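Local atomic coordinates of CRISPR-associated protein,CRISPR-associated endonuclease Cas9 (Corynebacterium diphtheriae, PDB entry 6JOO), a protein that binds a guide RNA and, using Mg(2+) for its endonuclease activity, cleaves target double-stranded DNA as the effector of CRISPR adaptive immunity. Residues A[7-11]-A[574-579]; A[821-826]-A[900-906]; A[177-181]-A[208-212]. The contacts are given in a common frame with arbitrary orientation. Residues are numbered along the deposited sequence.

Contact 1 (A[7-11]-A[574-579])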
# COMPACT_ATOMS: atom_id res chain seq x y z
N HIS A 7 -4.69 -36.46 -4.99
CA HIS A 7 -5.67 -35.38 -4.88
C HIS A 7 -5.06 -34.20 -4.14
O HIS A 7 -4.08 -34.34 -3.40
CB HIS A 7 -6.94 -35.87 -4.17
CG HIS A 7 -7.74 -36.88 -4.95
ND1 HIS A 7 -7.60 -37.04 -6.31
CD2 HIS A 7 -8.68 -37.76 -4.55
CE1 HIS A 7 -8.42 -37.99 -6.72
NE2 HIS A 7 -9.09 -38.44 -5.68
N VAL A 8 -5.65 -33.03 -4.34
CA VAL A 8 -5.17 -31.78 -3.76
C VAL A 8 -6.31 -31.13 -2.99
O VAL A 8 -7.40 -30.94 -3.53
CB VAL A 8 -4.64 -30.82 -4.85
CG1 VAL A 8 -4.42 -29.43 -4.27
CG2 VAL A 8 -3.36 -31.35 -5.45
N GLY A 9 -6.04 -30.79 -1.73
CA GLY A 9 -7.00 -30.05 -0.94
C GLY A 9 -6.47 -28.68 -0.55
O GLY A 9 -5.34 -28.58 -0.07
N ILE A 10 -7.26 -27.63 -0.75
CA ILE A 10 -6.84 -26.26 -0.46
C ILE A 10 -7.86 -25.62 0.48
O ILE A 10 -9.02 -25.43 0.11
CB ILE A 10 -6.67 -25.42 -1.74
CG1 ILE A 10 -5.51 -25.95 -2.58
CG2 ILE A 10 -6.44 -23.97 -1.40
CD1 ILE A 10 -5.23 -25.16 -3.85
N ASP A 11 -7.42 -25.29 1.70
CA ASP A 11 -8.22 -24.59 2.70
C ASP A 11 -7.77 -23.14 2.76
O ASP A 11 -6.59 -22.86 3.03
CB ASP A 11 -8.10 -25.25 4.08
CG ASP A 11 -8.65 -24.38 5.20
OD1 ASP A 11 -9.88 -24.38 5.43
OD2 ASP A 11 -7.84 -23.69 5.87
N ALA A 574 -7.33 -29.17 5.10
CA ALA A 574 -7.15 -29.24 3.65
C ALA A 574 -7.06 -30.68 3.17
O ALA A 574 -7.47 -30.99 2.05
CB ALA A 574 -5.90 -28.47 3.23
N ALA A 575 -6.55 -31.59 4.01
CA ALA A 575 -6.43 -32.99 3.61
C ALA A 575 -7.81 -33.63 3.48
O ALA A 575 -8.08 -34.36 2.52
CB ALA A 575 -5.56 -33.75 4.60
N VAL A 576 -8.69 -33.37 4.45
CA VAL A 576 -10.05 -33.89 4.39
C VAL A 576 -10.77 -33.33 3.17
O VAL A 576 -11.58 -34.03 2.54
CB VAL A 576 -10.79 -33.57 5.70
CG1 VAL A 576 -12.27 -33.95 5.60
CG2 VAL A 576 -10.14 -34.29 6.87
N ILE A 577 -10.48 -32.09 2.81
CA ILE A 577 -11.16 -31.43 1.71
C ILE A 577 -10.83 -32.09 0.37
O ILE A 577 -11.67 -32.13 -0.54
CB ILE A 577 -10.82 -29.92 1.72
CG1 ILE A 577 -11.53 -29.23 2.89
CG2 ILE A 577 -11.17 -29.24 0.41
CD1 ILE A 577 -12.81 -29.92 3.33
N ALA A 578 -9.63 -32.66 0.24
CA ALA A 578 -9.25 -33.34 -0.99
C ALA A 578 -10.07 -34.60 -1.26
O ALA A 578 -9.96 -35.17 -2.35
CB ALA A 578 -7.76 -33.71 -0.95
N PHE A 579 -10.89 -35.04 -0.31
CA PHE A 579 -11.68 -36.26 -0.45
C PHE A 579 -13.15 -36.00 -0.12
O PHE A 579 -13.77 -36.70 0.68
CB PHE A 579 -11.13 -37.36 0.45
CG PHE A 579 -9.70 -37.71 0.18
CD1 PHE A 579 -9.24 -37.89 -1.11
CD2 PHE A 579 -8.80 -37.84 1.22
CE1 PHE A 579 -7.92 -38.20 -1.37
CE2 PHE A 579 -7.47 -38.15 0.98
CZ PHE A 579 -7.03 -38.33 -0.32
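This is a helix-on-sheet contact in the core of the RuvC-like nuclease domain, which has an RNase H fold: strand 6-12, from the first part of the engineered chain, packs against the C-terminal end of helix 569-577, from the second. The strand is internal to the mixed sheet, because its backbone bonds to Arg495 and Ile497 of parallel strand 495-499 on one edge and to Ile22 and Ala20 of antiparallel strand 16-24 on the other. No hydrogen bond crosses to the helix segment, so the evidence for close packing is steric. CA-to-CB bonds alternate along the strand: those of His7 and Asp11 point toward the helix, while those of Val8 and Ile10 point away. Between them, Gly9 brings the backbones closest, its CA 4.0 Å from CA of Ala578. The Gly9 CA also makes a CA-H...O contact of 3.2 Å with Ala574 O (157° at the hydrogen); an ideal CB there would lie 1.7 Å from that oxygen, a clash. Small side chains do the same on the other segment: CB of Ala578 is 3.5 Å from Gly9 N, and CB of Ala574 is 4.0 Å from CB of Asp11. Leu631 of helix 615-641 touches Phe579. At the His7 end two rings meet rim to rim, centroids 5.6 Å apart and planes at 58°, with His7 CD2 3.3 Å from Phe579 CE1.

Contact 2 (A[821-826]-A[900-906])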
# COMPACT_ATOMS: atom_id res chain seq x y z
N ASP A 821 11.96 -16.14 10.06
CA ASP A 821 12.81 -17.31 9.94
C ASP A 821 12.42 -18.34 11.00
O ASP A 821 12.02 -18.00 12.11
CB ASP A 821 14.29 -16.94 10.10
CG ASP A 821 15.08 -17.14 8.82
OD1 ASP A 821 14.66 -17.98 7.99
OD2 ASP A 821 16.11 -16.47 8.64
N GLU A 822 12.55 -19.61 10.62
CA GLU A 822 12.19 -20.73 11.48
C GLU A 822 13.42 -21.26 12.19
O GLU A 822 14.46 -21.50 11.55
CB GLU A 822 11.54 -21.84 10.65
CG GLU A 822 11.37 -23.16 11.40
CD GLU A 822 10.76 -24.25 10.53
OE1 GLU A 822 10.30 -23.93 9.41
OE2 GLU A 822 10.73 -25.42 10.96
N LEU A 823 13.31 -21.46 13.50
CA LEU A 823 14.39 -22.00 14.31
C LEU A 823 13.96 -23.32 14.93
O LEU A 823 12.78 -23.52 15.25
CB LEU A 823 14.80 -21.05 15.43
CG LEU A 823 15.22 -19.63 15.07
CD1 LEU A 823 15.61 -18.89 16.33
CD2 LEU A 823 16.37 -19.64 14.07
N VAL A 824 14.93 -24.21 15.12
CA VAL A 824 14.77 -25.40 15.95
C VAL A 824 15.63 -25.19 17.18
O VAL A 824 16.84 -24.96 17.07
CB VAL A 824 15.17 -26.68 15.20
CG1 VAL A 824 15.03 -27.89 16.10
CG2 VAL A 824 14.30 -26.85 13.96
N VAL A 825 15.01 -25.24 18.36
CA VAL A 825 15.66 -24.88 19.61
C VAL A 825 15.47 -25.99 20.63
O VAL A 825 14.36 -26.53 20.77
CB VAL A 825 15.12 -23.54 20.17
CG1 VAL A 825 15.80 -23.19 21.48
CG2 VAL A 825 15.28 -22.42 19.15
N ASP A 826 16.54 -26.33 21.35
CA ASP A 826 16.49 -27.26 22.47
C ASP A 826 16.27 -26.44 23.74
O ASP A 826 17.20 -25.82 24.26
CB ASP A 826 17.77 -28.09 22.54
CG ASP A 826 17.78 -29.08 23.70
OD1 ASP A 826 16.70 -29.34 24.29
OD2 ASP A 826 18.87 -29.60 24.02
N ASN A 900 21.38 -25.28 21.03
CA ASN A 900 21.58 -26.15 19.87
C ASN A 900 20.62 -25.77 18.74
O ASN A 900 19.79 -26.56 18.29
CB ASN A 900 21.41 -27.62 20.28
CG ASN A 900 22.06 -28.57 19.30
OD1 ASN A 900 23.13 -28.30 18.76
ND2 ASN A 900 21.41 -29.71 19.06
N VAL A 901 20.75 -24.52 18.30
CA VAL A 901 19.78 -23.89 17.41
C VAL A 901 20.18 -24.13 15.96
O VAL A 901 21.35 -24.03 15.60
CB VAL A 901 19.67 -22.39 17.72
CG1 VAL A 901 18.70 -21.71 16.76
CG2 VAL A 901 19.23 -22.16 19.16
N THR A 902 19.18 -24.45 15.14
CA THR A 902 19.35 -24.63 13.70
C THR A 902 18.34 -23.75 12.98
O THR A 902 17.15 -23.78 13.30
CB THR A 902 19.15 -26.10 13.29
OG1 THR A 902 19.95 -26.95 14.12
CG2 THR A 902 19.55 -26.30 11.84
N VAL A 903 18.83 -22.97 12.02
CA VAL A 903 17.98 -22.12 11.19
C VAL A 903 17.48 -22.95 10.01
O VAL A 903 18.29 -23.52 9.26
CB VAL A 903 18.76 -20.88 10.71
CG1 VAL A 903 17.86 -19.92 9.95
CG2 VAL A 903 19.41 -20.19 11.90
N VAL A 904 16.17 -23.01 9.83
CA VAL A 904 15.54 -23.92 8.88
C VAL A 904 14.90 -23.11 7.76
O VAL A 904 14.03 -22.27 8.00
CB VAL A 904 14.49 -24.81 9.58
CG1 VAL A 904 13.87 -25.78 8.60
CG2 VAL A 904 15.14 -25.55 10.73
N ARG A 905 15.34 -23.38 6.53
CA ARG A 905 14.75 -22.80 5.32
C ARG A 905 14.15 -23.93 4.49
O ARG A 905 14.72 -25.02 4.41
CB ARG A 905 15.77 -22.02 4.50
CG ARG A 905 16.02 -20.59 4.97
CD ARG A 905 16.74 -20.52 6.31
NE ARG A 905 16.90 -19.14 6.77
CZ ARG A 905 18.04 -18.46 6.71
NH1 ARG A 905 18.08 -17.21 7.15
NH2 ARG A 905 19.13 -19.02 6.22
N ARG A 906 13.01 -23.66 3.87
CA ARG A 906 12.25 -24.69 3.16
C ARG A 906 11.92 -24.24 1.74
O ARG A 906 11.94 -23.05 1.42
CB ARG A 906 10.95 -25.04 3.90
CG ARG A 906 11.14 -25.38 5.38
CD ARG A 906 9.81 -25.68 6.06
NE ARG A 906 9.99 -26.04 7.47
CZ ARG A 906 10.30 -27.26 7.90
NH1 ARG A 906 10.46 -28.24 7.03
NH2 ARG A 906 10.44 -27.49 9.20
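Side chains interlock on both faces of this antiparallel strand pair, 822-824 against 902-904, in the second part of the engineered chain. The strand axes approach to 4.7 Å at 144°, antiparallel with a twist. Val824 N to Thr902 O (2.9 Å) and Thr902 N to Val824 O (3.1 Å) fix the register, with Leu823 and Val903 as a non-hydrogen-bonded pair; Val904 N to Glu822 O (2.9 Å) is a further single hydrogen bond. On the face carrying Leu823, that side chain fills the hollow between two valines: its CD2 lies 3.8 Å from Val903 CG2 and 4.1 Å from Val901 CG1. Val901 in turn meets Val825, CG2 to CG2 at 4.0 Å, and Leu895 of helix 892-898 touches both. On the other face the bump is Val904, lodged diagonally against Val824 (CG2 to CG2, 3.6 Å) and beside the Glu822 carboxylate, whose CD is 3.9 Å from Val904 CB. Two arginines then curl back and close the end with two-pronged salt bridges: Arg905 NE and NH1 to Asp821 OD1 and OD2 (2.8 and 2.6 Å), Arg906 NE and NH2 to Glu822 OE1 and OE2 (2.9 and 2.7 Å). Strand 822-824 is central in a five-stranded antiparallel sheet, with 902-904 beside it, in the Cas9 C-terminal domain, the region that in Cas9 enzymes forms part of the PAM-interacting module.

Contact 3 (A[177-181]-A[208-212])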
# COMPACT_ATOMS: atom_id res chain seq x y z
N ALA A 177 -16.50 42.09 2.40
CA ALA A 177 -15.27 41.96 3.17
C ALA A 177 -14.45 40.79 2.63
O ALA A 177 -14.97 39.68 2.50
CB ALA A 177 -15.56 41.76 4.66
N THR A 178 -13.18 41.05 2.32
CA THR A 178 -12.29 40.00 1.88
C THR A 178 -11.70 39.27 3.09
O THR A 178 -11.78 39.75 4.23
CB THR A 178 -11.17 40.56 1.00
OG1 THR A 178 -10.15 41.14 1.83
CG2 THR A 178 -11.71 41.63 0.06
N VAL A 179 -11.11 38.10 2.83
CA VAL A 179 -10.54 37.30 3.91
C VAL A 179 -9.45 38.07 4.64
O VAL A 179 -9.31 37.97 5.86
CB VAL A 179 -10.01 35.96 3.35
CG1 VAL A 179 -9.47 35.09 4.47
CG2 VAL A 179 -11.09 35.24 2.57
N GLY A 180 -8.68 38.88 3.90
CA GLY A 180 -7.56 39.58 4.51
C GLY A 180 -7.99 40.67 5.47
O GLY A 180 -7.42 40.82 6.55
N GLN A 181 -9.01 41.45 5.09
CA GLN A 181 -9.39 42.60 5.90
C GLN A 181 -10.22 42.23 7.12
O GLN A 181 -10.36 43.05 8.03
CB GLN A 181 -10.13 43.63 5.04
CG GLN A 181 -11.26 43.06 4.21
CD GLN A 181 -11.65 43.96 3.05
OE1 GLN A 181 -12.71 43.81 2.45
NE2 GLN A 181 -10.77 44.90 2.72
N ASP A 208 -13.43 31.84 -2.53
CA ASP A 208 -13.38 32.93 -1.56
C ASP A 208 -12.08 33.72 -1.69
O ASP A 208 -12.09 34.96 -1.61
CB ASP A 208 -13.54 32.38 -0.14
CG ASP A 208 -14.84 31.61 0.05
OD1 ASP A 208 -15.83 31.88 -0.66
OD2 ASP A 208 -14.87 30.72 0.94
N TYR A 209 -10.96 33.03 -1.91
CA TYR A 209 -9.69 33.72 -2.10
C TYR A 209 -9.62 34.42 -3.45
O TYR A 209 -9.02 35.49 -3.57
CB TYR A 209 -8.52 32.75 -1.95
CG TYR A 209 -8.21 32.41 -0.51
CD1 TYR A 209 -8.90 31.41 0.15
CD2 TYR A 209 -7.23 33.10 0.18
CE1 TYR A 209 -8.62 31.10 1.47
CE2 TYR A 209 -6.94 32.81 1.50
CZ TYR A 209 -7.64 31.81 2.14
OH TYR A 209 -7.36 31.51 3.45
N ALA A 210 -10.23 33.83 -4.49
CA ALA A 210 -10.29 34.50 -5.78
C ALA A 210 -11.09 35.80 -5.69
O ALA A 210 -10.77 36.78 -6.38
CB ALA A 210 -10.90 33.56 -6.82
N ARG A 211 -12.11 35.82 -4.83
CA ARG A 211 -12.89 37.04 -4.65
C ARG A 211 -12.04 38.14 -4.01
O ARG A 211 -12.15 39.31 -4.38
CB ARG A 211 -14.13 36.75 -3.81
CG ARG A 211 -15.40 37.48 -4.25
CD ARG A 211 -16.62 37.03 -3.45
NE ARG A 211 -16.78 35.57 -3.46
CZ ARG A 211 -16.56 34.79 -2.41
NH1 ARG A 211 -16.72 33.48 -2.51
NH2 ARG A 211 -16.19 35.31 -1.25
N GLU A 212 -11.19 37.77 -3.04
CA GLU A 212 -10.28 38.74 -2.45
C GLU A 212 -9.29 39.27 -3.48
O GLU A 212 -9.02 40.48 -3.52
CB GLU A 212 -9.54 38.12 -1.26
CG GLU A 212 -8.29 38.90 -0.85
CD GLU A 212 -7.77 38.51 0.52
OE1 GLU A 212 -8.47 37.76 1.23
OE2 GLU A 212 -6.66 38.95 0.88
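Glu212, Val179 and Thr178 carry most of this contact, with 79, 71 and 39 Å² of their surfaces covered; together they seat the N-terminus of helix 179-184 against helix 206-219. The site is in the first part of the engineered chain, in an all-helical region consistent with the recognition lobe of Cas9. Glu212 reaches across with an extended side chain (chi1 and chi2 both t), and its OE1 accepts a hydrogen bond from Gly180 N at 2.9 Å, somewhat bent at 132°. The same OE1 is 3.2 Å from CB of Val179. Gly180 suits the position, since an ideal CB there would fall 2.8 Å from Glu212 OE2. Val179 also turns toward helix 206-219: its CG1 is 4.4 Å from Tyr209 CZ and its CG2 4.3 Å from Asp208 O, while Phe158 of helix 156-169 touches it from outside the pair. Thr178, the N-cap, packs its CB 3.7 Å from CB of Glu212 and forms a capping box with Gln181. In that box Thr178 N donates to Gln181 OE1 (2.8 Å). The return bond, from Gln181 N to Thr178 OG1, is weak at 3.5 Å. Glu212 has its strongest partner elsewhere, in a salt bridge from OE2 to Arg107 of helix 102-110. The chemistry implies that a buried carboxylate is compensated twice, by a cation and by an amide at the positive end of a helix dipole, tying three helices together.

Contacts 1 and 2 are the nearer two, with centres about 28 Å and nearest atoms about 16 Å apart, without touching; they belong to different sheets, the mixed sheet of the RuvC-like domain and the antiparallel sheet of the C-terminal domain. Contact 3 lies about 69 Å from contact 1 and 68 Å from contact 2 (centre to centre), across the chain's centre, and shares no helix or strand with either. Along the sequence, 177-181 and 208-212 both fall between 7-11 and 574-579; contact 2 follows. Contact 1 thus spans a long helical excursion, and crosses the engineered joint, whereas contacts 2 and 3 close much shorter loops, 74 and 27 residues at their closest ends, consistent with Cas9's bilobed architecture.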